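Putative chorismate mutase (Yersinia pestis biovar Microtus str. 91001, PDB 2GBB) catalyses the Claisen rearrangement of chorismate to prephenate and may play some role in pathogenicity. Local coordinates at residues A44-L53 with T105-K116; A68-D79 with H136-I146. All blocks are in the same frame, centred on the assembly; numbering follows the deposited sequence.

Interaction 1. Residues A44-L53 with T105-K116; sequences AMAQAESLGL and TKILEQIAEELK
L108 meets L51, and these two leucines with L53 have the most surface buried here. L108 points from helix 105-116 at the last two turns of helix 34-50. Its CD1 lies 3.5 Å from A44 O and 3.8 Å from Q47 CB. It also touches A48. The methyl thus sits against the backbone between one turn and the next, beside small alanine side chains. L51 crosses L108 at about a right angle. L51 CD1 rests 3.6 Å from L108 CB, while L51 CD2 lies over the aliphatic CG of E109. With CG anti to its carbonyl carbon (chi1 -61°) the L51 branch reaches the partner helix, and the two methyls meet L108 and E109. L53 packs further along. Its CD2 is 3.8 Å from A112 CB and 3.9 Å from L115 CD2, and its CD1 approaches the backbone at L108.

A polar bond closes each end. T105 OG1 donates to Q47 OE1 at 2.6 Å, tilted 22° from the amide carbonyl plane. G101 O is a second acceptor for the same hydroxyl, so its one proton must be shared or alternate between the two. At the far end the extended K116 chain brings NZ within 3.2 Å of L51 O, from above the carbonyl plane. This bond joins the lysine to the turn that ends the helix. In that turn A48 O accepts from both L51 N and L53 N, from opposite faces. G52 follows L51 with positive phi, a conformation suited to glycine.

The helix axes approach to 9.9 Å and cross at -37°. I58 and M62 of helix 55-82 also pack here, I58 on A48 and L108 and M62 on A44. The arrangement joins the C-terminal end of helix 34-50, and the turn after it, to helix 93-117, as part of the all-helical fold of type II (AroQ) chorismate mutases.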
loop_
_atom_site.group_PDB
_atom_site.type_symbol
_atom_site.label_atom_id
_atom_site.label_comp_id
_atom_site.label_asym_id
_atom_site.label_seq_id
_atom_site.Cartn_x
_atom_site.Cartn_y
_atom_site.Cartn_z
ATOM N N ALA A 44 -25.247 1.439 0.778
ATOM C CA ALA A 44 -25.427 1.303 -0.662
ATOM C C ALA A 44 -26.595 0.372 -0.947
ATOM O O ALA A 44 -27.461 0.709 -1.745
ATOM C CB ALA A 44 -24.148 0.839 -1.364
HETATM N N MSE A 45 -26.647 -0.787 -0.292
HETATM C CA MSE A 45 -27.759 -1.719 -0.493
HETATM C C MSE A 45 -29.138 -1.133 -0.127
HETATM O O MSE A 45 -30.128 -1.416 -0.794
HETATM C CB MSE A 45 -27.520 -3.064 0.207
HETATM C CG MSE A 45 -26.440 -3.913 -0.485
HETATM SE SE MSE A 45 -26.186 -5.601 0.462
HETATM C CE MSE A 45 -28.140 -6.116 0.679
ATOM N N ALA A 46 -29.199 -0.318 0.918
ATOM C CA ALA A 46 -30.440 0.333 1.261
ATOM C C ALA A 46 -30.806 1.414 0.216
ATOM O O ALA A 46 -31.951 1.553 -0.109
ATOM C CB ALA A 46 -30.357 0.913 2.669
ATOM N N GLN A 47 -29.850 2.178 -0.301
ATOM C CA GLN A 47 -30.126 3.142 -1.369
ATOM C C GLN A 47 -30.619 2.467 -2.646
ATOM O O GLN A 47 -31.666 2.837 -3.194
ATOM C CB GLN A 47 -28.908 3.999 -1.677
ATOM C CG GLN A 47 -28.610 5.018 -0.631
ATOM C CD GLN A 47 -27.380 5.822 -0.905
ATOM O OE1 GLN A 47 -27.411 7.037 -0.775
ATOM N NE2 GLN A 47 -26.265 5.159 -1.267
ATOM N N ALA A 48 -29.866 1.481 -3.120
ATOM C CA ALA A 48 -30.309 0.602 -4.212
ATOM C C ALA A 48 -31.817 0.188 -4.132
ATOM O O ALA A 48 -32.558 0.299 -5.111
ATOM C CB ALA A 48 -29.360 -0.636 -4.320
ATOM N N GLU A 49 -32.245 -0.254 -2.959
ATOM C CA GLU A 49 -33.664 -0.440 -2.590
ATOM C C GLU A 49 -34.607 0.721 -2.944
ATOM O O GLU A 49 -35.706 0.511 -3.492
ATOM C CB GLU A 49 -33.745 -0.585 -1.058
ATOM C CG GLU A 49 -33.880 -1.968 -0.457
ATOM C CD GLU A 49 -34.624 -1.900 0.915
ATOM O OE1 GLU A 49 -34.088 -1.239 1.850
ATOM O OE2 GLU A 49 -35.752 -2.483 1.054
ATOM N N SER A 50 -34.228 1.945 -2.568
ATOM C CA SER A 50 -35.083 3.105 -2.850
ATOM C C SER A 50 -35.074 3.485 -4.342
ATOM O O SER A 50 -35.977 4.156 -4.833
ATOM C CB SER A 50 -34.754 4.302 -1.930
ATOM O OG SER A 50 -33.388 4.709 -2.000
ATOM N N LEU A 51 -34.068 3.020 -5.079
ATOM C CA LEU A 51 -33.934 3.405 -6.467
ATOM C C LEU A 51 -34.441 2.356 -7.449
ATOM O O LEU A 51 -34.285 2.525 -8.660
ATOM C CB LEU A 51 -32.470 3.754 -6.764
ATOM C CG LEU A 51 -31.879 4.908 -5.961
ATOM C CD1 LEU A 51 -30.333 4.923 -6.098
ATOM C CD2 LEU A 51 -32.483 6.249 -6.388
ATOM N N GLY A 52 -35.083 1.299 -6.952
ATOM C CA GLY A 52 -35.583 0.264 -7.833
ATOM C C GLY A 52 -34.498 -0.701 -8.310
ATOM O O GLY A 52 -34.670 -1.392 -9.296
ATOM N N LEU A 53 -33.362 -0.737 -7.608
ATOM C CA LEU A 53 -32.297 -1.651 -7.936
ATOM C C LEU A 53 -32.452 -2.902 -7.097
ATOM O O LEU A 53 -32.986 -2.852 -5.992
ATOM C CB LEU A 53 -30.914 -1.005 -7.728
ATOM C CG LEU A 53 -30.615 0.189 -8.678
ATOM C CD1 LEU A 53 -29.363 0.979 -8.288
ATOM C CD2 LEU A 53 -30.513 -0.262 -10.156
ATOM N N THR A 105 -24.239 7.705 -3.798
ATOM C CA THR A 105 -25.657 7.870 -4.164
ATOM C C THR A 105 -25.844 8.170 -5.659
ATOM O O THR A 105 -26.690 7.567 -6.302
ATOM C CB THR A 105 -26.335 9.038 -3.380
ATOM O OG1 THR A 105 -26.035 8.907 -1.999
ATOM C CG2 THR A 105 -27.868 9.055 -3.549
ATOM N N LYS A 106 -25.059 9.117 -6.172
ATOM C CA LYS A 106 -25.153 9.579 -7.555
ATOM C C LYS A 106 -24.837 8.464 -8.540
ATOM O O LYS A 106 -25.470 8.343 -9.596
ATOM C CB LYS A 106 -24.247 10.773 -7.767
ATOM C CG LYS A 106 -24.738 12.016 -7.017
ATOM C CD LYS A 106 -24.102 13.278 -7.589
ATOM C CE LYS A 106 -24.269 14.487 -6.649
ATOM N NZ LYS A 106 -23.685 15.706 -7.342
ATOM N N ILE A 107 -23.899 7.613 -8.163
ATOM C CA ILE A 107 -23.528 6.484 -8.997
ATOM C C ILE A 107 -24.715 5.517 -9.119
ATOM O O ILE A 107 -25.061 5.080 -10.193
ATOM C CB ILE A 107 -22.231 5.777 -8.412
ATOM C CG1 ILE A 107 -20.992 6.659 -8.656
ATOM C CG2 ILE A 107 -22.069 4.368 -8.985
ATOM C CD1 ILE A 107 -19.822 6.401 -7.696
ATOM N N LEU A 108 -25.344 5.197 -8.005
ATOM C CA LEU A 108 -26.484 4.293 -8.004
ATOM C C LEU A 108 -27.724 4.870 -8.724
ATOM O O LEU A 108 -28.443 4.137 -9.396
ATOM C CB LEU A 108 -26.861 3.930 -6.562
ATOM C CG LEU A 108 -25.854 3.145 -5.716
ATOM C CD1 LEU A 108 -26.570 2.732 -4.411
ATOM C CD2 LEU A 108 -25.378 1.954 -6.440
ATOM N N GLU A 109 -27.969 6.156 -8.532
ATOM C CA GLU A 109 -29.027 6.868 -9.249
ATOM C C GLU A 109 -28.768 6.828 -10.752
ATOM O O GLU A 109 -29.682 6.553 -11.531
ATOM C CB GLU A 109 -29.140 8.333 -8.800
ATOM C CG GLU A 109 -29.606 8.460 -7.382
ATOM C CD GLU A 109 -29.635 9.901 -6.884
ATOM O OE1 GLU A 109 -28.736 10.709 -7.179
ATOM O OE2 GLU A 109 -30.572 10.230 -6.163
ATOM N N GLN A 110 -27.523 7.068 -11.158
ATOM C CA GLN A 110 -27.190 7.058 -12.566
ATOM C C GLN A 110 -27.319 5.675 -13.210
ATOM O O GLN A 110 -27.802 5.539 -14.362
ATOM C CB GLN A 110 -25.776 7.602 -12.758
ATOM C CG GLN A 110 -25.406 7.929 -14.210
ATOM C CD GLN A 110 -26.419 8.838 -14.901
ATOM O OE1 GLN A 110 -26.836 9.848 -14.353
ATOM N NE2 GLN A 110 -26.807 8.473 -16.111
ATOM N N ILE A 111 -26.834 4.653 -12.515
ATOM C CA ILE A 111 -27.005 3.274 -12.982
ATOM C C ILE A 111 -28.488 2.872 -13.133
ATOM O O ILE A 111 -28.869 2.248 -14.137
ATOM C CB ILE A 111 -26.276 2.250 -12.060
ATOM C CG1 ILE A 111 -24.755 2.300 -12.302
ATOM C CG2 ILE A 111 -26.768 0.839 -12.350
ATOM C CD1 ILE A 111 -23.897 1.522 -11.228
ATOM N N ALA A 112 -29.308 3.219 -12.143
ATOM C CA ALA A 112 -30.737 2.900 -12.181
ATOM C C ALA A 112 -31.373 3.577 -13.396
ATOM O O ALA A 112 -31.992 2.919 -14.215
ATOM C CB ALA A 112 -31.442 3.360 -10.887
ATOM N N GLU A 113 -31.208 4.895 -13.509
ATOM C CA GLU A 113 -31.651 5.630 -14.694
ATOM C C GLU A 113 -31.227 4.911 -16.008
ATOM O O GLU A 113 -32.079 4.569 -16.863
ATOM C CB GLU A 113 -31.131 7.077 -14.635
ATOM C CG GLU A 113 -31.814 8.070 -15.612
ATOM C CD GLU A 113 -30.918 8.458 -16.827
ATOM O OE1 GLU A 113 -30.322 7.555 -17.456
ATOM O OE2 GLU A 113 -30.821 9.678 -17.159
ATOM N N GLU A 114 -29.933 4.648 -16.163
ATOM C CA GLU A 114 -29.437 4.051 -17.394
ATOM C C GLU A 114 -30.045 2.698 -17.707
ATOM O O GLU A 114 -30.346 2.387 -18.857
ATOM C CB GLU A 114 -27.909 3.962 -17.378
ATOM C CG GLU A 114 -27.267 5.367 -17.376
ATOM C CD GLU A 114 -25.842 5.390 -17.895
ATOM O OE1 GLU A 114 -25.431 4.433 -18.592
ATOM O OE2 GLU A 114 -25.126 6.369 -17.608
ATOM N N LEU A 115 -30.170 1.876 -16.675
ATOM C CA LEU A 115 -30.741 0.538 -16.775
ATOM C C LEU A 115 -32.192 0.594 -17.247
ATOM O O LEU A 115 -32.633 -0.307 -17.982
ATOM C CB LEU A 115 -30.687 -0.158 -15.411
ATOM C CG LEU A 115 -29.730 -1.329 -15.154
ATOM C CD1 LEU A 115 -28.551 -1.485 -16.138
ATOM C CD2 LEU A 115 -29.316 -1.397 -13.671
ATOM N N LYS A 116 -32.925 1.610 -16.783
ATOM C CA LYS A 116 -34.320 1.846 -17.203
ATOM C C LYS A 116 -34.401 2.345 -18.662
ATOM O O LYS A 116 -35.152 1.806 -19.470
ATOM C CB LYS A 116 -35.009 2.843 -16.253
ATOM C CG LYS A 116 -35.170 2.307 -14.839
ATOM C CD LYS A 116 -35.344 3.404 -13.744
ATOM C CE LYS A 116 -35.701 2.729 -12.425
ATOM N NZ LYS A 116 -35.861 3.641 -11.236
#

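Interaction 2. Residues A68-D79 with H136-I146. With SO4 (sulfate ion), chain E; SO4 (sulfate ion), chain F.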
loop_
_atom_site.group_PDB
_atom_site.type_symbol
_atom_site.label_atom_id
_atom_site.label_comp_id
_atom_site.label_asym_id
_atom_site.label_seq_id
_atom_site.Cartn_x
_atom_site.Cartn_y
_atom_site.Cartn_z
ATOM N N ALA A 68 -10.662 -0.993 -5.130
ATOM C CA ALA A 68 -9.933 0.032 -5.839
ATOM C C ALA A 68 -9.480 1.153 -4.920
ATOM O O ALA A 68 -8.373 1.627 -5.028
ATOM C CB ALA A 68 -10.771 0.629 -7.012
ATOM N N ALA A 69 -10.364 1.603 -4.042
ATOM C CA ALA A 69 -10.073 2.592 -3.071
ATOM C C ALA A 69 -8.938 2.138 -2.122
ATOM O O ALA A 69 -7.988 2.884 -1.919
ATOM C CB ALA A 69 -11.343 2.883 -2.291
ATOM N N LYS A 70 -9.031 0.933 -1.549
ATOM C CA LYS A 70 -7.921 0.412 -0.746
ATOM C C LYS A 70 -6.622 0.319 -1.543
ATOM O O LYS A 70 -5.538 0.690 -1.036
ATOM C CB LYS A 70 -8.282 -0.921 -0.089
ATOM C CG LYS A 70 -9.443 -0.802 0.930
ATOM C CD LYS A 70 -9.539 -2.113 1.778
ATOM C CE LYS A 70 -9.817 -3.330 0.955
ATOM N NZ LYS A 70 -10.361 -4.344 1.851
ATOM N N ALA A 71 -6.716 -0.149 -2.792
ATOM C CA ALA A 71 -5.519 -0.263 -3.625
ATOM C C ALA A 71 -4.815 1.119 -3.699
ATOM O O ALA A 71 -3.608 1.253 -3.497
ATOM C CB ALA A 71 -5.885 -0.827 -5.027
ATOM N N ILE A 72 -5.591 2.159 -3.943
ATOM C CA ILE A 72 -5.073 3.517 -4.038
ATOM C C ILE A 72 -4.398 3.956 -2.744
ATOM O O ILE A 72 -3.267 4.517 -2.748
ATOM C CB ILE A 72 -6.217 4.478 -4.367
ATOM C CG1 ILE A 72 -6.643 4.300 -5.839
ATOM C CG2 ILE A 72 -5.802 5.909 -4.016
ATOM C CD1 ILE A 72 -7.861 5.137 -6.241
ATOM N N GLN A 73 -5.112 3.714 -1.634
ATOM C CA GLN A 73 -4.648 4.093 -0.314
ATOM C C GLN A 73 -3.371 3.363 0.049
ATOM O O GLN A 73 -2.456 3.968 0.570
ATOM C CB GLN A 73 -5.704 3.802 0.739
ATOM C CG GLN A 73 -7.011 4.634 0.581
ATOM C CD GLN A 73 -8.055 4.118 1.552
ATOM O OE1 GLN A 73 -7.726 4.188 2.790
ATOM N NE2 GLN A 73 -9.106 3.548 1.166
ATOM N N TYR A 74 -3.329 2.062 -0.211
ATOM C CA TYR A 74 -2.124 1.282 0.087
ATOM C C TYR A 74 -0.872 1.843 -0.623
ATOM O O TYR A 74 0.201 1.971 -0.027
ATOM C CB TYR A 74 -2.328 -0.149 -0.405
ATOM C CG TYR A 74 -3.007 -1.078 0.591
ATOM C CD1 TYR A 74 -2.591 -1.130 1.921
ATOM C CD2 TYR A 74 -4.119 -1.872 0.186
ATOM C CE1 TYR A 74 -3.218 -1.983 2.848
ATOM C CE2 TYR A 74 -4.752 -2.716 1.080
ATOM C CZ TYR A 74 -4.311 -2.760 2.386
ATOM O OH TYR A 74 -4.970 -3.603 3.206
ATOM N N ARG A 75 -1.069 2.180 -1.900
ATOM C CA ARG A 75 -0.061 2.730 -2.760
ATOM C C ARG A 75 0.422 4.076 -2.256
ATOM O O ARG A 75 1.630 4.300 -2.232
ATOM C CB ARG A 75 -0.584 2.772 -4.194
ATOM C CG ARG A 75 -0.486 1.399 -4.820
ATOM C CD ARG A 75 -1.051 1.278 -6.265
ATOM N NE ARG A 75 -1.154 -0.152 -6.589
ATOM C CZ ARG A 75 -2.223 -0.751 -7.113
ATOM N NH1 ARG A 75 -3.311 -0.032 -7.418
ATOM N NH2 ARG A 75 -2.215 -2.083 -7.321
ATOM N N TYR A 76 -0.502 4.935 -1.777
ATOM C CA TYR A 76 -0.109 6.170 -1.145
ATOM C C TYR A 76 0.672 5.926 0.111
ATOM O O TYR A 76 1.680 6.623 0.354
ATOM C CB TYR A 76 -1.302 7.112 -0.863
ATOM C CG TYR A 76 -1.667 7.988 -2.088
ATOM C CD1 TYR A 76 -0.836 9.061 -2.481
ATOM C CD2 TYR A 76 -2.782 7.689 -2.858
ATOM C CE1 TYR A 76 -1.156 9.860 -3.621
ATOM C CE2 TYR A 76 -3.161 8.483 -3.942
ATOM C CZ TYR A 76 -2.316 9.557 -4.351
ATOM O OH TYR A 76 -2.677 10.315 -5.460
ATOM N N ARG A 77 0.224 4.974 0.943
ATOM C CA ARG A 77 0.957 4.735 2.219
ATOM C C ARG A 77 2.428 4.358 1.885
ATOM O O ARG A 77 3.371 4.855 2.492
ATOM C CB ARG A 77 0.334 3.604 3.052
ATOM C CG ARG A 77 -0.897 3.874 3.824
ATOM C CD ARG A 77 -0.732 4.944 4.917
ATOM N NE ARG A 77 -0.274 4.532 6.247
ATOM C CZ ARG A 77 -1.002 3.892 7.149
ATOM N NH1 ARG A 77 -2.223 3.502 6.858
ATOM N NH2 ARG A 77 -0.492 3.587 8.327
ATOM N N ALA A 78 2.597 3.490 0.899
ATOM C CA ALA A 78 3.928 3.024 0.483
ATOM C C ALA A 78 4.819 4.204 0.054
ATOM O O ALA A 78 5.935 4.415 0.589
ATOM C CB ALA A 78 3.775 1.991 -0.631
ATOM N N ASP A 79 4.284 5.044 -0.830
ATOM C CA ASP A 79 5.023 6.179 -1.408
ATOM C C ASP A 79 5.479 7.211 -0.397
ATOM O O ASP A 79 6.618 7.703 -0.469
ATOM C CB ASP A 79 4.174 6.884 -2.471
ATOM C CG ASP A 79 4.132 6.124 -3.789
ATOM O OD1 ASP A 79 4.787 5.077 -3.934
ATOM O OD2 ASP A 79 3.410 6.568 -4.700
ATOM N N HIS A 136 -4.058 8.707 -10.088
ATOM C CA HIS A 136 -2.776 8.287 -9.580
ATOM C C HIS A 136 -2.991 7.071 -8.645
ATOM O O HIS A 136 -3.963 7.016 -7.879
ATOM C CB HIS A 136 -2.096 9.445 -8.857
ATOM C CG HIS A 136 -0.682 9.158 -8.456
ATOM N ND1 HIS A 136 0.289 8.773 -9.361
ATOM C CD2 HIS A 136 -0.077 9.197 -7.246
ATOM C CE1 HIS A 136 1.431 8.589 -8.720
ATOM N NE2 HIS A 136 1.235 8.838 -7.436
ATOM N N ASN A 137 -2.122 6.067 -8.775
ATOM C CA ASN A 137 -2.172 4.886 -7.901
ATOM C C ASN A 137 -3.323 3.922 -8.135
ATOM O O ASN A 137 -3.590 3.058 -7.327
ATOM C CB ASN A 137 -2.120 5.340 -6.456
ATOM C CG ASN A 137 -0.742 5.722 -6.035
ATOM O OD1 ASN A 137 0.224 5.326 -6.825
ATOM N ND2 ASN A 137 -0.531 6.341 -4.985
ATOM N N LEU A 138 -3.992 4.039 -9.269
ATOM C CA LEU A 138 -5.081 3.138 -9.608
ATOM C C LEU A 138 -4.734 2.388 -10.889
ATOM O O LEU A 138 -4.449 3.013 -11.907
ATOM C CB LEU A 138 -6.316 3.984 -9.876
ATOM C CG LEU A 138 -7.744 3.500 -9.620
ATOM C CD1 LEU A 138 -8.576 3.843 -10.814
ATOM C CD2 LEU A 138 -7.901 2.070 -9.179
ATOM N N THR A 139 -4.803 1.068 -10.894
ATOM C CA THR A 139 -4.384 0.362 -12.099
ATOM C C THR A 139 -5.584 -0.035 -12.972
ATOM O O THR A 139 -6.742 0.050 -12.560
ATOM C CB THR A 139 -3.542 -0.911 -11.812
ATOM O OG1 THR A 139 -4.368 -1.899 -11.205
ATOM C CG2 THR A 139 -2.282 -0.627 -10.921
ATOM N N SER A 140 -5.274 -0.477 -14.186
ATOM C CA SER A 140 -6.267 -1.004 -15.107
ATOM C C SER A 140 -6.954 -2.272 -14.603
ATOM O O SER A 140 -8.170 -2.395 -14.745
ATOM C CB SER A 140 -5.608 -1.259 -16.457
ATOM O OG SER A 140 -5.363 0.016 -17.045
ATOM N N ALA A 141 -6.195 -3.200 -14.004
ATOM C CA ALA A 141 -6.827 -4.306 -13.257
ATOM C C ALA A 141 -7.851 -3.841 -12.155
ATOM O O ALA A 141 -8.909 -4.458 -11.999
ATOM C CB ALA A 141 -5.781 -5.292 -12.680
ATOM N N ASP A 142 -7.574 -2.745 -11.461
ATOM C CA ASP A 142 -8.506 -2.209 -10.443
ATOM C C ASP A 142 -9.792 -1.740 -11.132
ATOM O O ASP A 142 -10.899 -1.988 -10.645
ATOM C CB ASP A 142 -7.872 -1.019 -9.720
ATOM C CG ASP A 142 -6.633 -1.409 -8.872
ATOM O OD1 ASP A 142 -6.676 -2.467 -8.213
ATOM O OD2 ASP A 142 -5.633 -0.640 -8.862
ATOM N N VAL A 143 -9.633 -1.053 -12.270
ATOM C CA VAL A 143 -10.781 -0.506 -12.987
ATOM C C VAL A 143 -11.594 -1.591 -13.671
ATOM O O VAL A 143 -12.814 -1.517 -13.717
ATOM C CB VAL A 143 -10.364 0.614 -13.962
ATOM C CG1 VAL A 143 -11.595 1.198 -14.654
ATOM C CG2 VAL A 143 -9.617 1.744 -13.194
ATOM N N GLU A 144 -10.923 -2.600 -14.220
ATOM C CA GLU A 144 -11.608 -3.717 -14.887
ATOM C C GLU A 144 -12.517 -4.530 -13.953
ATOM O O GLU A 144 -13.583 -4.971 -14.378
ATOM C CB GLU A 144 -10.615 -4.622 -15.608
ATOM C CG GLU A 144 -9.865 -3.819 -16.735
ATOM C CD GLU A 144 -8.601 -4.504 -17.207
ATOM O OE1 GLU A 144 -8.597 -5.766 -17.226
ATOM O OE2 GLU A 144 -7.619 -3.775 -17.540
ATOM N N ALA A 145 -12.112 -4.686 -12.679
ATOM C CA ALA A 145 -12.982 -5.274 -11.661
ATOM C C ALA A 145 -14.231 -4.403 -11.390
ATOM O O ALA A 145 -15.344 -4.902 -11.146
ATOM C CB ALA A 145 -12.138 -5.551 -10.332
ATOM N N ILE A 146 -14.069 -3.101 -11.497
ATOM C CA ILE A 146 -15.189 -2.225 -11.257
ATOM C C ILE A 146 -16.158 -2.335 -12.426
ATOM O O ILE A 146 -17.389 -2.364 -12.220
ATOM C CB ILE A 146 -14.762 -0.782 -11.110
ATOM C CG1 ILE A 146 -14.088 -0.586 -9.754
ATOM C CG2 ILE A 146 -16.002 0.149 -11.255
ATOM C CD1 ILE A 146 -13.529 0.753 -9.605
HETATM S S SO4 E . -1.789 0.201 -15.394
HETATM O O1 SO4 E . -2.532 -0.895 -14.807
HETATM O O2 SO4 E . -2.561 1.442 -15.467
HETATM O O3 SO4 E . -0.612 0.412 -14.554
HETATM O O4 SO4 E . -1.421 -0.237 -16.736
HETATM S S SO4 F . -0.999 13.155 -6.712
HETATM O O1 SO4 F . -1.057 12.174 -5.647
HETATM O O2 SO4 F . -1.780 14.315 -6.310
HETATM O O3 SO4 F . 0.394 13.539 -6.939
HETATM O O4 SO4 F . -1.527 12.599 -7.952
#
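R75 has CG anti to its carbonyl carbon (chi1 -79°) and stays extended to NE, which carries its guanidinium past N137 to D142. NH1 makes two bonds near the guanidinium plane. One is a salt bridge to the syn lone pair of D142 OD2, 2.8 Å away. The other, 3.1 Å long, goes to N137 O from above that carbonyl's plane. T139 CG2 lies over one guanidinium face. D142 OD2 also accepts from T139 N at 2.8 Å, within the capping box that starts helix 140-146. N137 turns its amide across Y76. ND2 lies over the centre of the Y76 ring, 3.3 Å above its plane, with the planes 74° apart. H136 directs its edge toward the Y76 face in an offset edge-to-face pair. Nearer the start of 68-79, A68 CB packs on L138 CD2 (3.9 Å) and I146 CD1.

A71 and I72 belong to residues 69-73, which probably bind the substrate. R75 and D79 form salt bridges with D79 and R75 of the second subunit, at the dimer interface, and D142 OD1 bonds to S82 there. L14 of helix 7-14 covers A68, I72 and L138, while helix 126-132 packs on helix 140-150 through F129 and I130.

The two contacts lie on opposite sides of the chain's centre. Their centres are 25 Å apart and their nearest atoms about 8 Å, with no touch. Their segments alternate along the chain: 44-53, 68-79, 105-116, then 136-146. Interaction 1 joins helices 34-50 and 93-117. Interaction 2 joins helix 55-82 to the loop before helix 140-150 and to the first two turns of that helix. Helix 55-82 links the two, since its I58 and M62 pack at interaction 1 and its later turns form interaction 2. Its residues 69-73 probably bind the substrate. The same helix thus carries both this site and the contact with the second subunit, whereas interaction 1 lies within one chain.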